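DNA mismatch repair protein MutS (Thermus aquaticus, PDB 1EWQ) takes part in DNA mismatch repair, binding mismatched DNA, probably as the recognition step, and has a weak ATPase activity. Local coordinates at residues Y327-L332 against R353-I358. Residues are numbered along the deposited sequence; the frame is centred on the assembly and turned at random.
Sequences YRLADL and RRSLQI
I358 lays its CD1 methyl against R328, 3.4 Å from CB, where the connection between helices 316-326 and 332-340 passes helix 346-366 in the mostly helical domain III of MutS. This methyl also lies 4.4 Å from L329 CD1. One turn back, S355 supplies the polar link: A330 N donates to OG over 3.1 Å, with an N-H...O angle of 157°. The same hydroxyl is hydrogen-bonded to A351 O of its own helix, so OG joins the loop backbone to a helix carbonyl. Apolar groups flank it: L332 CD1 is 3.6 Å from OG, and L329 CD1 approaches S355 CB. L329 also touches L524 of helix 514-540, and L332, the first residue of helix 332-340, touches A521 there, so both residues meet helix 346-366 and helix 514-540. The R354 chain bends at chi3 (55°), and R328 O lies oblique to its guanidinium; the modelled NH1 separation is too short to be trusted as a bond. NH2 of R354 lies 3.8 Å from A330 CB. The guanidinium planes of R354 and R328 stand 88° apart, and their like charges do not touch. An alanine in place of R354 would probably deprive R328 NH2 of its aliphatic neighbour CD and A330 CB of its NH2 neighbour, leaving that methyl with S355 OG. R328 NH2 lies 3.7 Å from R354 CD.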
loop_
_atom_site.group_PDB
_atom_site.type_symbol
_atom_site.label_atom_id
_atom_site.label_comp_id
_atom_site.label_asym_id
_atom_site.label_seq_id
_atom_site.Cartn_x
_atom_site.Cartn_y
_atom_site.Cartn_z
ATOM N N TYR C 327 -0.733 -30.913 -12.472
ATOM C CA TYR C 327 -1.219 -29.583 -12.807
ATOM C C TYR C 327 -2.724 -29.452 -12.591
ATOM O O TYR C 327 -3.211 -28.393 -12.213
ATOM C CB TYR C 327 -0.886 -29.268 -14.268
ATOM C CG TYR C 327 -1.267 -27.873 -14.715
ATOM C CD1 TYR C 327 -0.409 -26.789 -14.510
ATOM C CD2 TYR C 327 -2.487 -27.637 -15.334
ATOM C CE1 TYR C 327 -0.764 -25.503 -14.914
ATOM C CE2 TYR C 327 -2.851 -26.358 -15.739
ATOM C CZ TYR C 327 -1.984 -25.297 -15.528
ATOM O OH TYR C 327 -2.355 -24.041 -15.949
ATOM N N ARG C 328 -3.461 -30.529 -12.834
ATOM C CA ARG C 328 -4.909 -30.481 -12.672
ATOM C C ARG C 328 -5.380 -30.998 -11.317
ATOM O O ARG C 328 -6.581 -31.132 -11.099
ATOM C CB ARG C 328 -5.602 -31.287 -13.781
ATOM C CG ARG C 328 -5.490 -30.689 -15.189
ATOM C CD ARG C 328 -6.099 -31.621 -16.236
ATOM N NE ARG C 328 -7.560 -31.738 -16.144
ATOM C CZ ARG C 328 -8.423 -30.919 -16.745
ATOM N NH1 ARG C 328 -7.982 -29.911 -17.496
ATOM N NH2 ARG C 328 -9.734 -31.101 -16.598
ATOM N N LEU C 329 -4.453 -31.273 -10.402
ATOM C CA LEU C 329 -4.841 -31.803 -9.094
ATOM C C LEU C 329 -5.244 -30.737 -8.069
ATOM O O LEU C 329 -4.458 -29.857 -7.720
ATOM C CB LEU C 329 -3.708 -32.651 -8.512
ATOM C CG LEU C 329 -4.128 -33.631 -7.421
ATOM C CD1 LEU C 329 -4.913 -34.759 -8.061
ATOM C CD2 LEU C 329 -2.911 -34.176 -6.689
ATOM N N ALA C 330 -6.476 -30.815 -7.583
ATOM C CA ALA C 330 -6.930 -29.859 -6.580
ATOM C C ALA C 330 -6.218 -30.171 -5.251
ATOM O O ALA C 330 -5.495 -31.164 -5.147
ATOM C CB ALA C 330 -8.444 -29.956 -6.413
ATOM N N ASP C 331 -6.415 -29.308 -4.256
ATOM C CA ASP C 331 -5.825 -29.458 -2.918
ATOM C C ASP C 331 -6.696 -30.453 -2.126
ATOM O O ASP C 331 -7.660 -30.055 -1.464
ATOM C CB ASP C 331 -5.827 -28.088 -2.217
ATOM C CG ASP C 331 -5.134 -28.107 -0.855
ATOM O OD1 ASP C 331 -5.077 -29.180 -0.213
ATOM O OD2 ASP C 331 -4.665 -27.031 -0.423
ATOM N N LEU C 332 -6.358 -31.738 -2.192
ATOM C CA LEU C 332 -7.140 -32.763 -1.512
ATOM C C LEU C 332 -7.065 -32.753 0.012
ATOM O O LEU C 332 -7.941 -33.308 0.690
ATOM C CB LEU C 332 -6.758 -34.142 -2.049
ATOM C CG LEU C 332 -7.450 -34.550 -3.359
ATOM C CD1 LEU C 332 -7.362 -33.423 -4.373
ATOM C CD2 LEU C 332 -6.819 -35.830 -3.890
ATOM N N ARG C 353 -13.985 -34.897 -7.916
ATOM C CA ARG C 353 -14.160 -35.871 -8.992
ATOM C C ARG C 353 -13.058 -35.717 -10.040
ATOM O O ARG C 353 -12.484 -36.704 -10.488
ATOM C CB ARG C 353 -15.525 -35.692 -9.668
ATOM C CG ARG C 353 -15.731 -36.592 -10.879
ATOM C CD ARG C 353 -17.013 -36.241 -11.607
ATOM N NE ARG C 353 -16.965 -34.873 -12.106
ATOM C CZ ARG C 353 -18.015 -34.215 -12.586
ATOM N NH1 ARG C 353 -19.208 -34.799 -12.634
ATOM N NH2 ARG C 353 -17.875 -32.967 -13.015
ATOM N N ARG C 354 -12.775 -34.482 -10.438
ATOM C CA ARG C 354 -11.727 -34.238 -11.422
ATOM C C ARG C 354 -10.409 -34.838 -10.938
ATOM O O ARG C 354 -9.714 -35.531 -11.686
ATOM C CB ARG C 354 -11.550 -32.732 -11.674
ATOM C CG ARG C 354 -10.258 -32.409 -12.435
ATOM C CD ARG C 354 -10.136 -30.958 -12.910
ATOM N NE ARG C 354 -10.270 -29.938 -11.868
ATOM C CZ ARG C 354 -9.666 -29.961 -10.681
ATOM N NH1 ARG C 354 -8.877 -30.973 -10.346
ATOM N NH2 ARG C 354 -9.824 -28.946 -9.837
ATOM N N SER C 355 -10.084 -34.579 -9.676
ATOM C CA SER C 355 -8.850 -35.084 -9.081
ATOM C C SER C 355 -8.816 -36.609 -8.996
ATOM O O SER C 355 -7.778 -37.228 -9.228
ATOM C CB SER C 355 -8.664 -34.495 -7.683
ATOM O OG SER C 355 -8.572 -33.088 -7.748
ATOM N N LEU C 356 -9.948 -37.212 -8.660
ATOM C CA LEU C 356 -10.008 -38.660 -8.549
ATOM C C LEU C 356 -9.909 -39.353 -9.910
ATOM O O LEU C 356 -9.613 -40.546 -9.983
ATOM C CB LEU C 356 -11.290 -39.086 -7.830
ATOM C CG LEU C 356 -11.407 -38.626 -6.372
ATOM C CD1 LEU C 356 -12.652 -39.228 -5.753
ATOM C CD2 LEU C 356 -10.167 -39.038 -5.583
ATOM N N GLN C 357 -10.160 -38.608 -10.984
ATOM C CA GLN C 357 -10.061 -39.160 -12.334
ATOM C C GLN C 357 -8.598 -39.110 -12.774
ATOM O O GLN C 357 -8.170 -39.848 -13.656
ATOM C CB GLN C 357 -10.938 -38.360 -13.305
ATOM C CG GLN C 357 -12.425 -38.427 -12.967
ATOM C CD GLN C 357 -13.299 -37.609 -13.904
ATOM O OE1 GLN C 357 -13.057 -36.420 -14.123
ATOM N NE2 GLN C 357 -14.334 -38.242 -14.446
ATOM N N ILE C 358 -7.835 -38.232 -12.136
ATOM C CA ILE C 358 -6.417 -38.073 -12.433
ATOM C C ILE C 358 -5.628 -39.156 -11.701
ATOM O O ILE C 358 -4.659 -39.709 -12.221
ATOM C CB ILE C 358 -5.913 -36.693 -11.952
ATOM C CG1 ILE C 358 -6.594 -35.588 -12.760
ATOM C CG2 ILE C 358 -4.387 -36.614 -12.050
ATOM C CD1 ILE C 358 -6.340 -34.207 -12.212
#